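Local coordinates for protein MgGH51 (Meripilus giganteus, PDB 6ZPV) that probably releases terminal alpha-L-arabinofuranose residues from arabinose-containing plant polysaccharides, as a fungal GH51 glycosidase, at residues L440-P452 / Q484-S497. Residues are numbered along the deposited sequence; the frame is centred on the assembly and turned at random.
Sequences LFGTVADGRLAFP and QHVNSTQWTPDLVS. With NAG (2-acetamido-2-deoxy-beta-D-glucopyranose), chain C.
Pro452 crosses Pro493 at a slant, its CD 3.7 Å from Pro493 CB, while Leu449 CB approaches CG of Pro493, whose preceding peptide is cis. Tyr479 of strand 474-479 also touches both prolines. Farther along, the rim of the Phe451 ring reaches Val486 CG1, and Ser497 OG lies near the ring plane, 3.7 Å from Phe451 CE1. Where Phe441 meets Trp491, the two rings touch rim to rim, planes 44° apart. Arg448 projects its guanidinium edge-on over the indole: NH2 stands above the centre of one face, 3.4 Å from Trp491 CD2, a cation-pi contact with the planes 75° apart. With CG anti to the backbone N (chi1 -172°) and a bend at chi2, Arg448 also hydrogen-bonds Thr492 O through NE (2.8 Å) and weakly through NH2, while NH1 is anchored on Gly442 O. Thr492 OG1 donates to Leu449 O at 2.7 Å. At the polar edge, two waters link Ala450 O to the Gln484 amide, one through OE1, the other through NE2, and Asn487 ND2 carries an N-linked NAG. Loop 440-452 and the mostly loop 484-497 follow parallel strands 424-432 and 474-479, as beta-to-alpha connections probably rimming the active-site end of a (beta/alpha)8 barrel.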
loop_
_atom_site.group_PDB
_atom_site.type_symbol
_atom_site.label_atom_id
_atom_site.label_comp_id
_atom_site.label_asym_id
_atom_site.label_seq_id
_atom_site.Cartn_x
_atom_site.Cartn_y
_atom_site.Cartn_z
ATOM N N LEU A 440 6.790 22.772 3.750
ATOM C CA LEU A 440 6.954 21.313 3.945
ATOM C C LEU A 440 6.594 20.507 2.715
ATOM O O LEU A 440 7.231 19.463 2.467
ATOM C CB LEU A 440 6.049 20.848 5.086
ATOM C CG LEU A 440 6.503 21.172 6.515
ATOM C CD1 LEU A 440 5.337 21.011 7.476
ATOM C CD2 LEU A 440 7.695 20.385 6.985
ATOM N N PHE A 441 5.625 21.025 1.939
ATOM C CA PHE A 441 5.117 20.330 0.749
ATOM C C PHE A 441 5.771 20.810 -0.518
ATOM O O PHE A 441 5.202 20.604 -1.592
ATOM C CB PHE A 441 3.590 20.313 0.772
ATOM C CG PHE A 441 3.000 19.906 2.109
ATOM C CD1 PHE A 441 2.964 18.593 2.485
ATOM C CD2 PHE A 441 2.588 20.837 3.072
ATOM C CE1 PHE A 441 2.513 18.199 3.741
ATOM C CE2 PHE A 441 2.157 20.444 4.309
ATOM C CZ PHE A 441 2.143 19.125 4.662
ATOM N N GLY A 442 6.914 21.463 -0.420
ATOM C CA GLY A 442 7.665 21.952 -1.581
ATOM C C GLY A 442 8.533 20.947 -2.266
ATOM O O GLY A 442 8.330 19.721 -2.109
ATOM N N THR A 443 9.478 21.487 -3.030
ATOM C CA THR A 443 10.368 20.690 -3.888
ATOM C C THR A 443 11.598 20.196 -3.125
ATOM O O THR A 443 11.967 20.797 -2.051
ATOM C CB THR A 443 10.809 21.512 -5.091
ATOM O OG1 THR A 443 11.595 22.565 -4.538
ATOM C CG2 THR A 443 9.638 22.040 -5.887
ATOM N N VAL A 444 12.353 19.288 -3.722
ATOM C CA VAL A 444 13.662 18.822 -3.190
ATOM C C VAL A 444 14.597 20.026 -3.075
ATOM O O VAL A 444 15.292 20.141 -2.081
ATOM C CB VAL A 444 14.201 17.639 -4.003
ATOM C CG1 VAL A 444 15.629 17.265 -3.608
ATOM C CG2 VAL A 444 13.239 16.472 -3.926
ATOM N N ALA A 445 14.616 20.932 -4.047
ATOM C CA ALA A 445 15.512 22.092 -3.968
ATOM C C ALA A 445 15.201 22.961 -2.754
ATOM O O ALA A 445 16.144 23.579 -2.234
ATOM C CB ALA A 445 15.453 22.853 -5.251
ATOM N N ASP A 446 13.956 22.960 -2.286
ATOM C CA ASP A 446 13.484 23.733 -1.113
ATOM C C ASP A 446 13.289 22.806 0.101
ATOM O O ASP A 446 12.489 23.140 0.986
ATOM C CB ASP A 446 12.208 24.478 -1.500
ATOM C CG ASP A 446 12.432 25.563 -2.523
ATOM O OD1 ASP A 446 13.513 26.139 -2.583
ATOM O OD2 ASP A 446 11.506 25.796 -3.308
ATOM N N GLY A 447 14.022 21.699 0.207
ATOM C CA GLY A 447 14.166 20.944 1.468
ATOM C C GLY A 447 13.336 19.657 1.540
ATOM O O GLY A 447 13.530 18.876 2.489
ATOM N N ARG A 448 12.499 19.375 0.543
ATOM C CA ARG A 448 11.725 18.119 0.550
ATOM C C ARG A 448 12.644 16.924 0.419
ATOM O O ARG A 448 13.623 16.917 -0.356
ATOM C CB ARG A 448 10.744 18.136 -0.613
ATOM C CG ARG A 448 9.738 17.016 -0.650
ATOM C CD ARG A 448 8.657 17.192 0.393
ATOM N NE ARG A 448 7.541 16.261 0.229
ATOM C CZ ARG A 448 6.458 16.508 -0.504
ATOM N NH1 ARG A 448 6.307 17.663 -1.133
ATOM N NH2 ARG A 448 5.478 15.603 -0.557
ATOM N N LEU A 449 12.335 15.860 1.174
ATOM C CA LEU A 449 13.148 14.638 1.095
ATOM C C LEU A 449 12.674 13.796 -0.085
ATOM O O LEU A 449 11.486 13.396 -0.138
ATOM C CB LEU A 449 13.025 13.872 2.396
ATOM C CG LEU A 449 13.557 14.584 3.643
ATOM C CD1 LEU A 449 13.450 13.739 4.865
ATOM C CD2 LEU A 449 14.942 15.201 3.472
ATOM N N ALA A 450 13.572 13.480 -1.020
ATOM C CA ALA A 450 13.275 12.569 -2.128
ATOM C C ALA A 450 13.064 11.124 -1.613
ATOM O O ALA A 450 12.280 10.402 -2.196
ATOM C CB ALA A 450 14.369 12.610 -3.135
ATOM N N PHE A 451 13.833 10.758 -0.571
ATOM C CA PHE A 451 13.760 9.461 0.101
ATOM C C PHE A 451 13.958 9.733 1.586
ATOM O O PHE A 451 14.591 10.719 1.961
ATOM C CB PHE A 451 14.880 8.524 -0.407
ATOM C CG PHE A 451 14.746 8.120 -1.848
ATOM C CD1 PHE A 451 13.854 7.124 -2.210
ATOM C CD2 PHE A 451 15.486 8.746 -2.835
ATOM C CE1 PHE A 451 13.657 6.768 -3.534
ATOM C CE2 PHE A 451 15.319 8.408 -4.172
ATOM C CZ PHE A 451 14.429 7.372 -4.498
ATOM N N PRO A 452 13.466 8.845 2.452
ATOM C CA PRO A 452 13.759 8.987 3.871
ATOM C C PRO A 452 15.284 9.045 4.075
ATOM O O PRO A 452 16.053 8.432 3.317
ATOM C CB PRO A 452 13.153 7.726 4.491
ATOM C CG PRO A 452 12.034 7.336 3.522
ATOM C CD PRO A 452 12.640 7.664 2.152
ATOM N N GLN A 484 6.268 3.396 -3.250
ATOM C CA GLN A 484 6.643 4.316 -4.335
ATOM C C GLN A 484 7.255 3.601 -5.529
ATOM O O GLN A 484 8.354 3.025 -5.408
ATOM C CB GLN A 484 7.649 5.334 -3.835
ATOM C CG GLN A 484 8.226 6.251 -4.895
ATOM C CD GLN A 484 9.480 6.995 -4.449
ATOM O OE1 GLN A 484 10.114 6.658 -3.472
ATOM N NE2 GLN A 484 9.835 7.998 -5.230
ATOM N N HIS A 485 6.632 3.746 -6.699
ATOM C CA HIS A 485 7.279 3.378 -7.971
ATOM C C HIS A 485 8.187 4.530 -8.329
ATOM O O HIS A 485 7.740 5.663 -8.546
ATOM C CB HIS A 485 6.234 3.152 -9.081
ATOM C CG HIS A 485 6.802 2.415 -10.209
ATOM N ND1 HIS A 485 7.973 2.816 -10.867
ATOM C CD2 HIS A 485 6.419 1.222 -10.742
ATOM C CE1 HIS A 485 8.202 1.886 -11.771
ATOM N NE2 HIS A 485 7.281 0.897 -11.742
ATOM N N VAL A 486 9.498 4.286 -8.372
ATOM C CA VAL A 486 10.455 5.376 -8.621
ATOM C C VAL A 486 10.318 5.979 -10.003
ATOM O O VAL A 486 10.836 7.070 -10.219
ATOM C CB VAL A 486 11.884 4.954 -8.335
ATOM C CG1 VAL A 486 12.057 4.579 -6.895
ATOM C CG2 VAL A 486 12.370 3.864 -9.307
ATOM N N ASN A 487 9.608 5.343 -10.914
ATOM C CA ASN A 487 9.385 5.926 -12.239
ATOM C C ASN A 487 8.077 6.669 -12.348
ATOM O O ASN A 487 7.798 7.250 -13.429
ATOM C CB ASN A 487 9.495 4.879 -13.347
ATOM C CG ASN A 487 10.822 4.177 -13.353
ATOM O OD1 ASN A 487 10.939 2.990 -13.080
ATOM N ND2 ASN A 487 11.876 4.940 -13.655
ATOM N N SER A 488 7.237 6.707 -11.317
ATOM C CA SER A 488 5.973 7.462 -11.349
ATOM C C SER A 488 5.563 7.823 -9.930
ATOM O O SER A 488 4.820 7.116 -9.271
ATOM C CB SER A 488 4.893 6.689 -12.044
ATOM O OG SER A 488 3.686 7.475 -12.083
ATOM N N THR A 489 6.100 8.966 -9.493
ATOM C CA THR A 489 5.977 9.472 -8.129
ATOM C C THR A 489 5.165 10.762 -8.042
ATOM O O THR A 489 5.469 11.707 -8.796
ATOM C CB THR A 489 7.380 9.686 -7.563
ATOM O OG1 THR A 489 8.047 8.411 -7.451
ATOM C CG2 THR A 489 7.328 10.331 -6.202
ATOM N N GLN A 490 4.181 10.774 -7.166
ATOM C CA GLN A 490 3.385 11.964 -6.841
ATOM C C GLN A 490 3.657 12.538 -5.436
ATOM O O GLN A 490 3.272 13.657 -5.187
ATOM C CB GLN A 490 1.907 11.732 -7.046
ATOM C CG GLN A 490 1.535 11.272 -8.459
ATOM C CD GLN A 490 1.802 9.820 -8.768
ATOM O OE1 GLN A 490 1.404 8.991 -7.955
ATOM N NE2 GLN A 490 2.439 9.545 -9.924
ATOM N N TRP A 491 4.346 11.793 -4.602
ATOM C CA TRP A 491 4.616 12.222 -3.215
ATOM C C TRP A 491 5.910 11.566 -2.724
ATOM O O TRP A 491 6.057 10.358 -2.995
ATOM C CB TRP A 491 3.485 11.830 -2.292
ATOM C CG TRP A 491 3.589 12.252 -0.865
ATOM C CD1 TRP A 491 4.373 11.735 0.107
ATOM C CD2 TRP A 491 2.908 13.364 -0.244
ATOM N NE1 TRP A 491 4.170 12.354 1.300
ATOM C CE2 TRP A 491 3.279 13.379 1.108
ATOM C CE3 TRP A 491 2.093 14.399 -0.721
ATOM C CZ2 TRP A 491 2.777 14.319 2.029
ATOM C CZ3 TRP A 491 1.578 15.347 0.161
ATOM C CH2 TRP A 491 1.954 15.289 1.510
ATOM N N THR A 492 6.771 12.297 -2.043
ATOM C CA THR A 492 7.927 11.750 -1.338
ATOM C C THR A 492 7.936 12.377 0.046
ATOM O O THR A 492 7.375 13.446 0.267
ATOM C CB THR A 492 9.232 12.062 -2.064
ATOM O OG1 THR A 492 9.501 13.482 -2.016
ATOM C CG2 THR A 492 9.211 11.610 -3.517
ATOM N N PRO A 493 8.688 11.808 0.994
ATOM C CA PRO A 493 9.315 10.494 0.928
ATOM C C PRO A 493 8.308 9.363 1.198
ATOM O O PRO A 493 7.222 9.585 1.714
ATOM C CB PRO A 493 10.342 10.581 2.068
ATOM C CG PRO A 493 9.650 11.397 3.110
ATOM C CD PRO A 493 8.872 12.426 2.298
ATOM N N ASP A 494 8.705 8.157 0.816
ATOM C CA ASP A 494 7.880 6.949 0.935
ATOM C C ASP A 494 8.623 5.830 1.647
ATOM O O ASP A 494 9.863 5.784 1.568
ATOM C CB ASP A 494 7.431 6.533 -0.469
ATOM C CG ASP A 494 6.743 7.656 -1.188
ATOM O OD1 ASP A 494 5.623 8.008 -0.833
ATOM O OD2 ASP A 494 7.434 8.257 -2.134
ATOM N N LEU A 495 7.892 4.923 2.287
ATOM C CA LEU A 495 8.562 3.920 3.118
ATOM C C LEU A 495 9.382 2.876 2.332
ATOM O O LEU A 495 10.482 2.523 2.767
ATOM C CB LEU A 495 7.534 3.212 4.037
ATOM C CG LEU A 495 8.155 2.550 5.246
ATOM C CD1 LEU A 495 8.643 3.583 6.249
ATOM C CD2 LEU A 495 7.160 1.626 5.927
ATOM N N VAL A 496 8.806 2.388 1.256
ATOM C CA VAL A 496 9.424 1.348 0.421
ATOM C C VAL A 496 9.301 1.778 -1.024
ATOM O O VAL A 496 8.201 2.119 -1.467
ATOM C CB VAL A 496 8.725 0.002 0.679
ATOM C CG1 VAL A 496 9.261 -1.089 -0.269
ATOM C CG2 VAL A 496 8.882 -0.434 2.130
ATOM N N SER A 497 10.419 1.728 -1.768
ATOM C CA SER A 497 10.421 2.134 -3.167
ATOM C C SER A 497 10.768 0.950 -4.045
ATOM O O SER A 497 11.301 -0.042 -3.552
ATOM C CB SER A 497 11.383 3.311 -3.375
ATOM O OG SER A 497 11.086 4.377 -2.483
HETATM C C1 NAG C . 13.189 4.394 -13.691
HETATM C C2 NAG C . 13.876 4.718 -15.043
HETATM C C3 NAG C . 15.361 4.372 -15.029
HETATM C C4 NAG C . 16.045 4.942 -13.770
HETATM C C5 NAG C . 15.291 4.482 -12.586
HETATM C C6 NAG C . 15.898 4.889 -11.207
HETATM C C7 NAG C . 12.472 4.742 -17.044
HETATM C C8 NAG C . 11.859 3.837 -18.061
HETATM N N2 NAG C . 13.147 4.048 -16.134
HETATM O O3 NAG C . 15.968 4.896 -16.216
HETATM O O4 NAG C . 17.400 4.420 -13.801
HETATM O O5 NAG C . 13.951 4.983 -12.662
HETATM O O6 NAG C . 15.960 6.295 -11.216
HETATM O O7 NAG C . 12.393 5.959 -17.132
HETATM O O HOH W 1 10.720 8.266 -1.256
HETATM O O HOH W 2 12.101 9.916 -4.955
#